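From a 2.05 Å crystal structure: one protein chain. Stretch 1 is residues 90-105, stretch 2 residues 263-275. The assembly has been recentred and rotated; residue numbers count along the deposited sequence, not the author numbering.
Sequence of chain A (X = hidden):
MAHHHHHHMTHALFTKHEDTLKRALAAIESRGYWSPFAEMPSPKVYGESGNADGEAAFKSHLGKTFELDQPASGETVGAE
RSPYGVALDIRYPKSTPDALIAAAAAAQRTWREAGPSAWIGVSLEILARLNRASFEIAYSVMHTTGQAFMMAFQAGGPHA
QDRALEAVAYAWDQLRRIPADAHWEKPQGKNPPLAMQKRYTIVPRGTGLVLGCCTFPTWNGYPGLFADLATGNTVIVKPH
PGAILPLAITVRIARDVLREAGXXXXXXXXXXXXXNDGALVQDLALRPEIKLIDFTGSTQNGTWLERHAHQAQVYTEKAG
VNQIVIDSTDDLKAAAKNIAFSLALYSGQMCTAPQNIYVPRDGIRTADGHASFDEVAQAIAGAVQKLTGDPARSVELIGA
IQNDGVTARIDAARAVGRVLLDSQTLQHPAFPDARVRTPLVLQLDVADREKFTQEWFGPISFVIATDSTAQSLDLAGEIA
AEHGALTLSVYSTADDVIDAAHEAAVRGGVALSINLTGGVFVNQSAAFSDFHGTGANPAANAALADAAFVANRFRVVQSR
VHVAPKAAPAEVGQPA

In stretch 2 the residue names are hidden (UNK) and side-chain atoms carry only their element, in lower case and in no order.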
# COMPACT_ATOMS: atom_id res chain seq x y z
N ILE A 90 -22.00 20.46 25.11
CA ILE A 90 -21.39 20.97 23.89
C ILE A 90 -22.24 20.53 22.70
O ILE A 90 -22.70 19.38 22.65
CB ILE A 90 -19.95 20.47 23.73
CG1 ILE A 90 -19.10 20.83 24.95
CG2 ILE A 90 -19.36 21.03 22.45
CD1 ILE A 90 -17.84 20.00 25.01
N ARG A 91 -22.45 21.44 21.74
CA ARG A 91 -23.11 21.08 20.49
C ARG A 91 -22.23 21.51 19.33
O ARG A 91 -21.38 22.40 19.45
CB ARG A 91 -24.50 21.73 20.39
CG ARG A 91 -25.43 21.35 21.54
CD ARG A 91 -25.93 19.90 21.46
NE ARG A 91 -27.00 19.80 20.47
CZ ARG A 91 -27.73 18.71 20.23
NH1 ARG A 91 -27.53 17.58 20.91
NH2 ARG A 91 -28.68 18.76 19.31
N TYR A 92 -22.42 20.84 18.19
CA TYR A 92 -21.70 21.11 16.96
C TYR A 92 -22.68 21.33 15.81
O TYR A 92 -23.78 20.78 15.82
CB TYR A 92 -20.75 19.95 16.62
CG TYR A 92 -19.87 19.59 17.79
CD1 TYR A 92 -18.66 20.22 17.98
CD2 TYR A 92 -20.27 18.62 18.72
CE1 TYR A 92 -17.85 19.92 19.06
CE2 TYR A 92 -19.48 18.31 19.82
CZ TYR A 92 -18.27 18.96 19.97
OH TYR A 92 -17.47 18.65 21.04
N PRO A 93 -22.31 22.14 14.82
CA PRO A 93 -23.21 22.32 13.67
C PRO A 93 -23.36 21.01 12.92
O PRO A 93 -22.38 20.35 12.58
CB PRO A 93 -22.50 23.39 12.82
CG PRO A 93 -21.06 23.30 13.20
CD PRO A 93 -21.04 22.88 14.66
N LYS A 94 -24.61 20.62 12.67
CA LYS A 94 -24.89 19.36 11.99
C LYS A 94 -24.81 19.54 10.47
O LYS A 94 -25.51 20.38 9.90
CB LYS A 94 -26.26 18.84 12.41
CG LYS A 94 -26.62 17.47 11.85
CD LYS A 94 -28.01 17.06 12.30
CE LYS A 94 -28.56 15.89 11.49
NZ LYS A 94 -28.24 14.57 12.07
N SER A 95 -23.95 18.76 9.82
CA SER A 95 -23.82 18.76 8.37
C SER A 95 -24.11 17.37 7.83
O SER A 95 -24.00 16.37 8.54
CB SER A 95 -22.42 19.18 7.92
OG SER A 95 -22.03 20.40 8.51
N THR A 96 -24.52 17.31 6.60
CA THR A 96 -24.70 15.98 6.05
C THR A 96 -23.42 15.50 5.38
O THR A 96 -22.58 16.30 4.95
CB THR A 96 -25.84 15.97 5.04
OG1 THR A 96 -25.48 16.77 3.91
CG2 THR A 96 -27.12 16.49 5.67
N PRO A 97 -23.24 14.18 5.27
CA PRO A 97 -22.14 13.66 4.45
C PRO A 97 -22.15 14.23 3.04
O PRO A 97 -21.10 14.61 2.52
CB PRO A 97 -22.40 12.14 4.45
CG PRO A 97 -23.09 11.88 5.75
CD PRO A 97 -23.92 13.11 6.05
N ASP A 98 -23.34 14.31 2.43
CA ASP A 98 -23.49 14.89 1.10
C ASP A 98 -22.88 16.29 1.02
O ASP A 98 -22.06 16.57 0.13
CB ASP A 98 -24.98 14.95 0.77
CG ASP A 98 -25.28 14.37 -0.56
OD1 ASP A 98 -25.07 15.09 -1.56
OD2 ASP A 98 -25.70 13.20 -0.61
N ALA A 99 -23.27 17.18 1.93
CA ALA A 99 -22.78 18.55 1.90
C ALA A 99 -21.27 18.60 2.11
O ALA A 99 -20.57 19.39 1.47
CB ALA A 99 -23.49 19.39 2.96
N LEU A 100 -20.73 17.77 3.01
CA LEU A 100 -19.30 17.85 3.28
C LEU A 100 -18.49 17.24 2.15
O LEU A 100 -17.40 17.72 1.83
CB LEU A 100 -18.96 17.18 4.61
CG LEU A 100 -19.56 17.80 5.87
CD1 LEU A 100 -18.99 17.08 7.11
CD2 LEU A 100 -19.26 19.30 5.97
N ILE A 101 -19.01 16.18 1.52
CA ILE A 101 -18.33 15.65 0.34
C ILE A 101 -18.29 16.70 -0.77
O ILE A 101 -17.26 16.86 -1.44
CB ILE A 101 -19.02 14.36 -0.13
CG1 ILE A 101 -18.67 13.19 0.80
CG2 ILE A 101 -18.66 14.06 -1.59
CD1 ILE A 101 -19.43 11.93 0.49
N ALA A 102 -19.39 17.43 -0.98
CA ALA A 102 -19.36 18.48 -2.01
C ALA A 102 -18.38 19.59 -1.65
O ALA A 102 -17.63 20.08 -2.51
CB ALA A 102 -20.76 19.07 -2.24
N ALA A 103 -18.35 19.99 -0.37
CA ALA A 103 -17.45 21.06 0.03
C ALA A 103 -15.98 20.64 -0.11
O ALA A 103 -15.14 21.44 -0.54
CB ALA A 103 -17.77 21.52 1.45
N ALA A 104 -15.66 19.39 0.24
CA ALA A 104 -14.30 18.91 0.03
C ALA A 104 -13.97 18.90 -1.45
O ALA A 104 -12.87 19.32 -1.86
CB ALA A 104 -14.15 17.50 0.63
N ALA A 105 -14.91 18.44 -2.29
CA ALA A 105 -14.67 18.41 -3.72
C ALA A 105 -14.40 19.81 -4.26
O ALA A 105 -13.52 19.99 -5.11
CB ALA A 105 -15.86 17.78 -4.45
N UNK A 263 -6.11 28.86 1.06
CA UNK A 263 -6.87 27.69 0.63
C UNK A 263 -8.30 27.73 1.13
O UNK A 263 -8.64 28.45 2.07
c UNK A 263 -3.68 26.34 1.29
c UNK A 263 -4.82 26.24 0.51
c UNK A 263 -4.68 26.07 -0.86
c UNK A 263 -3.43 25.96 -1.42
c UNK A 263 -2.44 26.23 0.73
c UNK A 263 -2.31 26.04 -0.63
c UNK A 263 -6.17 26.40 1.10
N UNK A 264 -9.14 26.94 0.48
CA UNK A 264 -10.51 26.72 0.93
C UNK A 264 -10.45 25.98 2.26
O UNK A 264 -9.90 24.87 2.31
o UNK A 264 -13.52 25.43 -0.75
o UNK A 264 -13.18 25.87 1.37
c UNK A 264 -12.77 25.75 0.19
c UNK A 264 -11.28 25.93 -0.14
N UNK A 265 -10.93 26.56 3.37
CA UNK A 265 -10.85 25.84 4.65
C UNK A 265 -11.57 24.51 4.62
O UNK A 265 -11.28 23.65 5.47
c UNK A 265 -11.61 27.86 3.51
c UNK A 265 -12.36 27.70 4.81
c UNK A 265 -11.49 26.81 5.65
N UNK A 266 -12.51 24.30 3.68
CA UNK A 266 -13.18 23.01 3.58
C UNK A 266 -12.28 21.89 3.07
O UNK A 266 -12.78 20.78 2.85
n UNK A 266 -16.15 24.80 2.48
o UNK A 266 -15.59 24.05 4.53
c UNK A 266 -14.41 23.14 2.70
c UNK A 266 -15.44 24.03 3.31
N UNK A 267 -10.98 22.13 2.86
CA UNK A 267 -10.05 21.01 2.76
C UNK A 267 -10.21 20.08 3.97
O UNK A 267 -10.10 18.86 3.83
c UNK A 267 -8.60 21.54 2.61
c UNK A 267 -7.58 20.41 2.84
c UNK A 267 -8.41 22.13 1.21
N UNK A 268 -10.55 20.63 5.14
CA UNK A 268 -10.82 19.81 6.34
C UNK A 268 -12.17 20.20 6.92
O UNK A 268 -12.39 21.38 7.25
c UNK A 268 -10.06 19.15 8.64
c UNK A 268 -9.72 19.97 7.40
c UNK A 268 -8.38 19.53 6.82
N UNK A 269 -13.07 19.22 7.09
CA UNK A 269 -14.38 19.45 7.68
C UNK A 269 -14.62 18.46 8.82
O UNK A 269 -13.93 17.44 8.95
c UNK A 269 -15.45 20.47 5.64
o UNK A 269 -15.42 18.07 5.97
c UNK A 269 -15.52 19.33 6.66
N UNK A 270 -15.62 18.77 9.64
CA UNK A 270 -15.93 18.00 10.84
C UNK A 270 -17.35 17.47 10.72
O UNK A 270 -18.30 18.25 10.63
c UNK A 270 -16.68 19.00 14.48
c UNK A 270 -14.90 17.29 13.83
c UNK A 270 -16.14 18.08 13.37
c UNK A 270 -15.80 18.85 12.10
N UNK A 271 -17.51 16.15 10.75
CA UNK A 271 -18.83 15.53 10.70
C UNK A 271 -19.13 15.00 12.11
O UNK A 271 -18.83 13.85 12.43
c UNK A 271 -20.20 13.65 9.49
c UNK A 271 -20.11 12.49 8.51
c UNK A 271 -18.87 14.42 9.64
c UNK A 271 -21.29 14.59 9.08
N UNK A 272 -19.70 15.86 12.95
CA UNK A 272 -20.11 15.45 14.28
C UNK A 272 -21.41 14.68 14.18
O UNK A 272 -22.26 14.98 13.33
c UNK A 272 -20.28 16.66 15.19
N UNK A 273 -21.58 13.68 15.04
CA UNK A 273 -22.76 12.83 15.00
C UNK A 273 -23.25 12.54 16.41
O UNK A 273 -22.56 12.76 17.41
c UNK A 273 -22.47 11.50 14.28
o UNK A 273 -21.45 10.78 14.98
c UNK A 273 -21.99 11.75 12.86
N UNK A 274 -24.46 11.98 16.47
CA UNK A 274 -25.04 11.43 17.68
C UNK A 274 -24.78 9.94 17.69
O UNK A 274 -24.50 9.34 16.64
c UNK A 274 -26.56 11.66 17.71
c UNK A 274 -27.04 13.11 17.76
o UNK A 274 -26.79 14.94 19.24
c UNK A 274 -27.04 13.73 19.14
o UNK A 274 -27.32 13.02 20.12
N UNK A 275 -24.85 9.29 18.85
CA UNK A 275 -24.59 7.85 18.91
C UNK A 275 -25.57 7.03 18.08
O UNK A 275 -26.69 7.46 17.78
c UNK A 275 -25.02 9.87 20.19
c UNK A 275 -24.74 7.53 20.41
c UNK A 275 -24.42 8.81 21.08
O HOH W 1 -22.23 17.15 11.65
O HOH W 2 -19.92 19.05 12.54
O HOH W 3 -24.78 14.17 12.36
O HOH W 4 -15.79 24.16 -0.26

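Position 263 carries seven side-chain carbons, one leading into a six-membered ring with no hydroxyl oxygen. It is Phe263, beyond reach of stretch 1, so this contact does not account for its type.

Position 264 has two carbons, the second bearing two oxygens. One oxygen accepts from the backbone N of position 266 at 2.9 Å; the other receives a 2.6 Å hydrogen bond from water 4. Two acceptors suit a carboxylate: Asp264.

At 265 three carbons close a ring onto the backbone N, the mark of Pro265. It touches nothing on stretch 1, and its phi of -59° fits the 3-10 segment begun here.

Position 266 has two carbons, the second with one oxygen and one nitrogen. Its CB lies 3.7 Å from Ala103 O, and its nitrogen donates to water 4 at 2.8 Å. The amide is Asn266; its backbone O approaches Ala104 CA at 3.7 Å.

Positions 267 and 268 each have one carbon forking into two. Their CA-to-CB bonds point away from stretch 1, and both are buried. These are Val267 and Val268, compact and apolar.

Position 269 has one carbon bearing an oxygen and a carbon, hence Thr269. This short side chain, its CA-to-CB bond directed toward stretch 1, packs its CB 3.8 Å from Leu100 CD2.

Position 270 has four carbons, forked at the second, its end near Tyr92; it is Leu270. Its CB points sideways, but CD2 comes within 4.2 Å of Tyr92 CD1.

Position 271 has the same four-carbon fork and is Leu271. CB meets Leu100 CD1 at 3.7 Å, CD2 meets Pro97 CG at 4.1 Å, and CD1 lies 3.3 Å from Ser95 O; a forked apolar chain can meet both Leu100 and Pro97.

A single carbon at 272 makes Ala272. Its CB sits 3.6 Å from Tyr92 CB, a close approach suited to a small residue.

Position 273 has one carbon bearing an oxygen and a carbon: Thr273. Its CA-to-CB bond points away, and its hydroxyl hydrogen-bonds beside the stretch.

At 274 three carbons end in two oxygens, so it is Glu274. OE2 forms a 3.2 Å salt bridge with Arg91 NH1, charge meeting charge where both residues are partly exposed.

Three carbons closing onto N at 275 give Pro275, exposed and not explained by this contact.

No direct hydrogen bond crosses the contact. Apolar packing by Tyr92, Pro97 and Leu100 is supplemented by the salt bridge and by water, which links some backbone groups: water 2 lies 2.8 Å from Pro93 O and 2.6 Å from Leu270 O, which compete for its protons, and accepts from Ala272 N (3.2 Å).

Stretch 2 263-275: FDPNVVTLLATEP
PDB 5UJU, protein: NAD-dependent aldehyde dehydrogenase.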